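Long-range contact in K5 lyase (Enterobacteria phage k1-5, PDB 2X3H), which probably cleaves the K5 capsular polysaccharide (heparosan) of Escherichia coli by an eliminative lyase reaction, as part of a trimeric phage tail spike: residues A[309-321]-A[335-349]. Numbering follows the deposited sequence.
Unlike the reference sequence in segment 335-349: R347 (reference Gly).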
ATOM      1  N   ASP A 309      10.467   7.101  12.740  1.00  5.16           N
ATOM      2  CA  ASP A 309      10.642   7.162  14.194  1.00  5.56           C
ATOM      3  C   ASP A 309      11.536   8.337  14.545  1.00  5.61           C
ATOM      4  O   ASP A 309      12.533   8.565  13.866  1.00  5.69           O
ATOM      5  CB  ASP A 309      11.291   5.885  14.708  1.00  6.49           C
ATOM      6  CG  ASP A 309      11.607   5.948  16.202  1.00  8.01           C
ATOM      7  OD1 ASP A 309      10.756   6.449  16.961  1.00  9.69           O
ATOM      8  OD2 ASP A 309      12.699   5.486  16.610  1.00  9.48           O
ATOM      9  N   TYR A 310      11.171   9.071  15.592  1.00  5.39           N
ATOM     10  CA  TYR A 310      11.983  10.192  16.089  1.00  5.37           C
ATOM     11  C   TYR A 310      12.517   9.971  17.521  1.00  6.05           C
ATOM     12  O   TYR A 310      13.089  10.892  18.111  1.00  7.53           O
ATOM     13  CB  TYR A 310      11.161  11.492  16.054  1.00  6.21           C
ATOM     14  CG  TYR A 310      11.117  12.134  14.680  1.00  5.63           C
ATOM     15  CD1 TYR A 310      12.160  12.929  14.235  1.00  6.17           C
ATOM     16  CD2 TYR A 310      10.047  11.916  13.814  1.00  6.01           C
ATOM     17  CE1 TYR A 310      12.140  13.508  12.974  1.00  6.30           C
ATOM     18  CE2 TYR A 310      10.014  12.496  12.562  1.00  5.80           C
ATOM     19  CZ  TYR A 310      11.072  13.287  12.137  1.00  6.56           C
ATOM     20  OH  TYR A 310      11.077  13.883  10.882  1.00  6.70           O
ATOM     21  N   SER A 311      12.322   8.772  18.066  1.00  6.36           N
ATOM     22  CA  SER A 311      12.620   8.506  19.492  1.00  7.77           C
ATOM     23  C   SER A 311      14.053   8.813  19.919  1.00  8.40           C
ATOM     24  O   SER A 311      14.294   9.083  21.098  1.00  9.41           O
ATOM     25  CB  SER A 311      12.279   7.064  19.864  1.00  8.27           C
ATOM     26  OG  SER A 311      13.154   6.161  19.223  1.00 10.29           O
ATOM     27  N   THR A 312      15.004   8.770  18.987  1.00  8.78           N
ATOM     28  CA  THR A 312      16.402   9.068  19.350  1.00  9.77           C
ATOM     29  C   THR A 312      16.980  10.253  18.567  1.00 10.01           C
ATOM     30  O   THR A 312      18.208  10.427  18.499  1.00 10.91           O
ATOM     31  CB  THR A 312      17.326   7.850  19.161  1.00 11.49           C
ATOM     32  OG1 THR A 312      17.396   7.497  17.778  1.00 13.61           O
ATOM     33  CG2 THR A 312      16.832   6.670  19.991  1.00 13.08           C
ATOM     34  N   SER A 313      16.098  11.044  17.961  1.00  8.14           N
ATOM     35  CA  SER A 313      16.508  12.151  17.088  1.00  8.23           C
ATOM     36  C   SER A 313      16.650  13.481  17.812  1.00  7.86           C
ATOM     37  O   SER A 313      15.875  13.782  18.726  1.00  8.29           O
ATOM     38  CB  SER A 313      15.487  12.346  15.975  1.00  8.43           C
ATOM     39  OG  SER A 313      15.826  13.491  15.211  1.00  8.20           O
ATOM     40  N   ASP A 314      17.617  14.294  17.383  1.00  8.67           N
ATOM     41  CA  ASP A 314      17.758  15.645  17.918  1.00  9.31           C
ATOM     42  C   ASP A 314      16.974  16.701  17.122  1.00  8.10           C
ATOM     43  O   ASP A 314      17.135  17.902  17.348  1.00  9.37           O
ATOM     44  CB  ASP A 314      19.239  16.046  18.087  1.00 11.22           C
ATOM     45  CG  ASP A 314      20.012  16.082  16.772  1.00 13.98           C
ATOM     46  OD1 ASP A 314      19.395  15.977  15.688  1.00 15.58           O
ATOM     47  OD2 ASP A 314      21.263  16.230  16.821  1.00 14.17           O
ATOM     48  N   ALA A 315      16.096  16.250  16.224  1.00  7.78           N
ATOM     49  CA  ALA A 315      15.212  17.150  15.496  1.00  7.73           C
ATOM     50  C   ALA A 315      14.497  18.100  16.454  1.00  7.30           C
ATOM     51  O   ALA A 315      13.986  17.674  17.489  1.00  7.98           O
ATOM     52  CB  ALA A 315      14.170  16.332  14.726  1.00  7.51           C
ATOM     53  N   ARG A 316      14.443  19.381  16.096  1.00  8.37           N
ATOM     54  CA  ARG A 316      13.643  20.361  16.829  1.00  8.97           C
ATOM     55  C   ARG A 316      12.251  20.502  16.235  1.00  9.10           C
ATOM     56  O   ARG A 316      11.316  20.927  16.915  1.00  8.92           O
ATOM     57  CB  ARG A 316      14.345  21.720  16.840  1.00 11.87           C
ATOM     58  CG  ARG A 316      15.653  21.673  17.604  1.00 14.43           C
ATOM     59  CD  ARG A 316      15.373  21.602  19.097  1.00 17.97           C
ATOM     60  NE  ARG A 316      15.086  22.933  19.626  1.00 21.82           N
ATOM     61  CZ  ARG A 316      15.990  23.912  19.661  1.00 23.18           C
ATOM     62  NH1 ARG A 316      17.215  23.697  19.193  1.00 24.40           N
ATOM     63  NH2 ARG A 316      15.674  25.104  20.148  1.00 24.72           N
ATOM     64  N   GLN A 317      12.139  20.175  14.948  1.00  8.62           N
ATOM     65  CA  GLN A 317      10.859  20.182  14.245  1.00  9.43           C
ATOM     66  C   GLN A 317      10.732  18.884  13.462  1.00  9.05           C
ATOM     67  O   GLN A 317      11.287  18.742  12.371  1.00  9.23           O
ATOM     68  CB  GLN A 317      10.783  21.370  13.290  1.00 11.74           C
ATOM     69  CG  GLN A 317      10.825  22.731  13.969  1.00 14.52           C
ATOM     70  CD  GLN A 317      11.029  23.864  12.972  1.00 17.11           C
ATOM     71  OE1 GLN A 317      11.744  23.712  11.977  1.00 19.29           O
ATOM     72  NE2 GLN A 317      10.427  25.018  13.250  1.00 19.05           N
ATOM     73  N   ALA A 318       9.999  17.932  14.034  1.00  7.32           N
ATOM     74  CA  ALA A 318       9.874  16.601  13.456  1.00  6.79           C
ATOM     75  C   ALA A 318       8.709  16.556  12.476  1.00  7.02           C
ATOM     76  O   ALA A 318       7.597  16.956  12.821  1.00  7.24           O
ATOM     77  CB  ALA A 318       9.682  15.561  14.562  1.00  6.46           C
ATOM     78  N   HIS A 319       8.978  16.082  11.261  1.00  5.58           N
ATOM     79  CA  HIS A 319       7.940  15.950  10.218  1.00  5.78           C
ATOM     80  C   HIS A 319       7.856  14.531   9.658  1.00  5.58           C
ATOM     81  O   HIS A 319       8.865  13.834   9.551  1.00  5.48           O
ATOM     82  CB  HIS A 319       8.222  16.875   9.025  1.00  5.60           C
ATOM     83  CG  HIS A 319       8.236  18.332   9.356  1.00  5.86           C
ATOM     84  ND1 HIS A 319       9.317  18.958   9.943  1.00  6.63           N
ATOM     85  CD2 HIS A 319       7.312  19.297   9.138  1.00  6.14           C
ATOM     86  CE1 HIS A 319       9.060  20.253  10.063  1.00  6.50           C
ATOM     87  NE2 HIS A 319       7.842  20.480   9.597  1.00  6.42           N
ATOM     88  N   GLY A 320       6.645  14.132   9.251  1.00  5.33           N
ATOM     89  CA  GLY A 320       6.450  12.870   8.545  1.00  4.76           C
ATOM     90  C   GLY A 320       6.714  13.132   7.068  1.00  4.99           C
ATOM     91  O   GLY A 320       7.822  12.868   6.571  1.00  4.66           O
ATOM     92  N   VAL A 321       5.713  13.698   6.389  1.00  4.57           N
ATOM     93  CA  VAL A 321       5.831  14.063   4.970  1.00  4.74           C
ATOM     94  C   VAL A 321       5.465  15.539   4.780  1.00  5.31           C
ATOM     95  O   VAL A 321       4.512  16.029   5.376  1.00  5.93           O
ATOM     96  CB  VAL A 321       4.907  13.181   4.075  1.00  5.44           C
ATOM     97  CG1 VAL A 321       5.055  13.559   2.598  1.00  6.16           C
ATOM     98  CG2 VAL A 321       5.192  11.699   4.289  1.00  6.32           C
ATOM     99  N   MET A 335       4.051   7.445  12.015  1.00  5.02           N
ATOM    100  CA  MET A 335       5.083   8.229  12.697  1.00  4.30           C
ATOM    101  C   MET A 335       4.993   8.058  14.215  1.00  4.71           C
ATOM    102  O   MET A 335       3.906   8.063  14.795  1.00  5.61           O
ATOM    103  CB  MET A 335       4.961   9.702  12.292  1.00  4.85           C
ATOM    104  CG  MET A 335       5.958  10.654  12.963  1.00  5.20           C
ATOM    105  SD  MET A 335       5.901  12.221  12.088  1.00  7.16           S
ATOM    106  CE  MET A 335       6.327  13.412  13.360  1.00  7.38           C
ATOM    107  N   SER A 336       6.143   7.898  14.862  1.00  5.16           N
ATOM    108  CA  SER A 336       6.144   7.758  16.308  1.00  5.90           C
ATOM    109  C   SER A 336       7.420   8.341  16.890  1.00  5.69           C
ATOM    110  O   SER A 336       8.281   8.799  16.152  1.00  6.13           O
ATOM    111  CB  SER A 336       5.983   6.290  16.704  1.00  7.47           C
ATOM    112  OG  SER A 336       7.142   5.541  16.390  1.00  9.18           O
ATOM    113  N   GLY A 337       7.528   8.346  18.218  1.00  5.66           N
ATOM    114  CA  GLY A 337       8.752   8.821  18.858  1.00  6.53           C
ATOM    115  C   GLY A 337       8.826  10.314  19.102  1.00  7.13           C
ATOM    116  O   GLY A 337       9.917  10.855  19.328  1.00  9.53           O
ATOM    117  N   CYS A 338       7.679  10.992  19.071  1.00  7.53           N
ATOM    118  CA  CYS A 338       7.611  12.418  19.381  1.00  7.45           C
ATOM    119  C   CYS A 338       6.742  12.667  20.606  1.00  7.98           C
ATOM    120  O   CYS A 338       5.497  12.654  20.499  1.00  8.93           O
ATOM    121  CB  CYS A 338       7.001  13.209  18.210  1.00  8.47           C
ATOM    122  SG  CYS A 338       7.858  13.052  16.636  1.00 10.13           S
ATOM    123  N   ASP A 339       7.370  12.923  21.757  1.00  8.46           N
ATOM    124  CA  ASP A 339       6.589  13.190  22.977  1.00  9.53           C
ATOM    125  C   ASP A 339       6.683  14.651  23.450  1.00  9.50           C
ATOM    126  O   ASP A 339       6.255  14.995  24.568  1.00 10.60           O
ATOM    127  CB  ASP A 339       6.946  12.210  24.105  1.00 10.89           C
ATOM    128  CG  ASP A 339       8.343  12.425  24.640  1.00 12.53           C
ATOM    129  OD1 ASP A 339       9.039  13.334  24.144  1.00 13.23           O
ATOM    130  OD2 ASP A 339       8.740  11.686  25.571  1.00 13.86           O
ATOM    131  N   GLY A 340       7.198  15.514  22.574  1.00  9.14           N
ATOM    132  CA  GLY A 340       7.288  16.934  22.856  1.00  9.69           C
ATOM    133  C   GLY A 340       8.698  17.416  23.148  1.00 10.18           C
ATOM    134  O   GLY A 340       8.942  18.620  23.221  1.00 10.52           O
ATOM    135  N   THR A 341       9.616  16.476  23.345  1.00  9.92           N
ATOM    136  CA  THR A 341      11.018  16.810  23.542  1.00 11.72           C
ATOM    137  C   THR A 341      11.902  15.915  22.675  1.00 11.03           C
ATOM    138  O   THR A 341      11.541  14.770  22.375  1.00 11.64           O
ATOM    139  CB  THR A 341      11.443  16.653  25.015  1.00 13.35           C
ATOM    140  OG1 THR A 341      11.406  15.268  25.367  1.00 16.32           O
ATOM    141  CG2 THR A 341      10.516  17.442  25.924  1.00 14.33           C
ATOM    142  N   ASN A 342      13.056  16.435  22.269  1.00 10.09           N
ATOM    143  CA  ASN A 342      13.982  15.627  21.469  1.00 10.81           C
ATOM    144  C   ASN A 342      14.971  14.838  22.325  1.00 11.14           C
ATOM    145  O   ASN A 342      14.824  14.754  23.552  1.00 12.55           O
ATOM    146  CB  ASN A 342      14.682  16.460  20.367  1.00 10.82           C
ATOM    147  CG  ASN A 342      15.713  17.448  20.914  1.00 12.33           C
ATOM    148  OD1 ASN A 342      16.278  18.258  20.162  1.00 13.63           O
ATOM    149  ND2 ASN A 342      15.947  17.402  22.215  1.00 10.25           N
ATOM    150  N   SER A 343      15.955  14.232  21.671  1.00 11.56           N
ATOM    151  CA  SER A 343      16.872  13.320  22.347  1.00 12.31           C
ATOM    152  C   SER A 343      17.760  14.065  23.337  1.00 13.51           C
ATOM    153  O   SER A 343      18.396  13.448  24.192  1.00 15.37           O
ATOM    154  CB  SER A 343      17.742  12.593  21.320  1.00 12.97           C
ATOM    155  OG  SER A 343      18.536  13.518  20.593  1.00 13.28           O
ATOM    156  N   LEU A 344      17.821  15.383  23.192  1.00 13.68           N
ATOM    157  CA  LEU A 344      18.657  16.228  24.043  1.00 15.12           C
ATOM    158  C   LEU A 344      17.853  16.941  25.128  1.00 15.49           C
ATOM    159  O   LEU A 344      18.401  17.759  25.865  1.00 17.26           O
ATOM    160  CB  LEU A 344      19.400  17.258  23.195  1.00 15.91           C
ATOM    161  CG  LEU A 344      20.240  16.706  22.040  1.00 16.84           C
ATOM    162  CD1 LEU A 344      20.821  17.858  21.231  1.00 17.51           C
ATOM    163  CD2 LEU A 344      21.334  15.780  22.537  1.00 18.03           C
ATOM    164  N   GLY A 345      16.555  16.653  25.210  1.00 14.79           N
ATOM    165  CA  GLY A 345      15.693  17.271  26.221  1.00 15.06           C
ATOM    166  C   GLY A 345      15.106  18.609  25.803  1.00 13.94           C
ATOM    167  O   GLY A 345      14.412  19.258  26.585  1.00 15.49           O
ATOM    168  N   GLN A 346      15.371  19.006  24.558  1.00 14.19           N
ATOM    169  CA  GLN A 346      14.913  20.275  23.993  1.00 13.76           C
ATOM    170  C   GLN A 346      13.503  20.130  23.445  1.00 12.78           C
ATOM    171  O   GLN A 346      13.078  19.025  23.135  1.00 12.45           O
ATOM    172  CB  GLN A 346      15.829  20.685  22.841  1.00 15.86           C
ATOM    173  CG  GLN A 346      17.283  20.882  23.246  1.00 18.15           C
ATOM    174  CD  GLN A 346      18.237  20.929  22.059  1.00 19.98           C
ATOM    175  OE1 GLN A 346      17.932  20.439  20.974  1.00 20.63           O
ATOM    176  NE2 GLN A 346      19.417  21.512  22.277  1.00 21.78           N
ATOM    177  N   ARG A 347      12.790  21.240  23.302  1.00 12.28           N
ATOM    178  CA  ARG A 347      11.415  21.178  22.792  1.00 12.86           C
ATOM    179  C   ARG A 347      11.428  20.671  21.362  1.00 11.24           C
ATOM    180  O   ARG A 347      12.306  21.034  20.582  1.00 11.90           O
ATOM    181  CB  ARG A 347      10.744  22.549  22.847  1.00 16.19           C
ATOM    182  CG  ARG A 347      10.667  23.151  24.248  1.00 20.89           C
ATOM    183  CD  ARG A 347       9.516  24.154  24.364  1.00 23.97           C
ATOM    184  NE  ARG A 347       8.216  23.477  24.424  1.00 26.96           N
ATOM    185  CZ  ARG A 347       7.410  23.297  23.381  1.00 28.31           C
ATOM    186  NH1 ARG A 347       7.761  23.753  22.181  1.00 29.42           N
ATOM    187  NH2 ARG A 347       6.251  22.654  23.537  1.00 28.97           N
ATOM    188  N   GLN A 348      10.456  19.834  21.018  1.00  9.33           N
ATOM    189  CA  GLN A 348      10.368  19.290  19.664  1.00  8.30           C
ATOM    190  C   GLN A 348       8.912  19.304  19.208  1.00  8.43           C
ATOM    191  O   GLN A 348       8.050  18.683  19.836  1.00  9.21           O
ATOM    192  CB  GLN A 348      10.934  17.870  19.633  1.00  7.46           C
ATOM    193  CG  GLN A 348      10.802  17.156  18.297  1.00  7.92           C
ATOM    194  CD  GLN A 348      11.168  15.700  18.418  1.00  8.19           C
ATOM    195  OE1 GLN A 348      10.348  14.880  18.824  1.00  9.60           O
ATOM    196  NE2 GLN A 348      12.409  15.369  18.097  1.00  8.68           N
ATOM    197  N   THR A 349       8.633  20.023  18.126  1.00  7.92           N
ATOM    198  CA  THR A 349       7.297  19.974  17.545  1.00  8.21           C
ATOM    199  C   THR A 349       7.168  18.776  16.619  1.00  6.88           C
ATOM    200  O   THR A 349       8.161  18.238  16.124  1.00  7.75           O
ATOM    201  CB  THR A 349       6.982  21.234  16.745  1.00  8.84           C
ATOM    202  OG1 THR A 349       7.930  21.372  15.682  1.00 10.82           O
ATOM    203  CG2 THR A 349       7.021  22.454  17.655  1.00 10.65           C
TER
HETATM  204  O   HOH W   1       9.117   4.765  18.148  1.00 14.81           O
HETATM  205  O   HOH W   2      13.247  12.977  19.698  1.00 18.41           O
HETATM  206  O   HOH W   3       6.986  19.766  13.432  1.00 11.69           O
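Two successive turns of a right-handed parallel beta-helix meet here, with their connecting loops stacked on each other. D309 bridges S336 and Q317 bridges T349, both parallel, so the contact has a strand pairing at each end and loops between. At the first pairing, Y310 N donates to S336 O at 3.0 Å. At the second, T349 N donates to R316 O, and A318 N to T349 O at 2.8 Å. Between them, S343 N, in the 342-345 type I turn, donates to S313 O.

Inside, the Y310 ring lies with one face against A318 CB, which sits over its centre, 3.4 Å above the plane. C338 SG touches both side chains, 3.7 Å from Y310 CB and 3.7 Å from A318 CB. M335 reaches the same cluster because CG is anti to its backbone N (chi1 178°) and the chain runs on extended. Its CE meets Y310 CE2 at 3.9 Å, and its SD lies obliquely beside the ring, a Met-aromatic contact. Y310 OH donates to H319 O at the ring edge, which fixes the end of the side chain.

D309 faces the neighbouring subunit. Its OD1 accepts from S311 N in an Asx turn and accepts a hydrogen bond from water 1, which accepts one from S336 OG. OD2 binds S311 OG, N287 and Y250 of the second subunit. This end of the contact, at D309, S311 and S336, thus borders the second subunit.

The buried Q348 amide joins the loops. Extended from chi1 176°, it donates through NE2 to A315 O, 2.9 Å away, at 164°, with that oxygen close to the amide plane. NE2 also donates to water 2, which donates hydrogen bonds to Y310 O and S313 O.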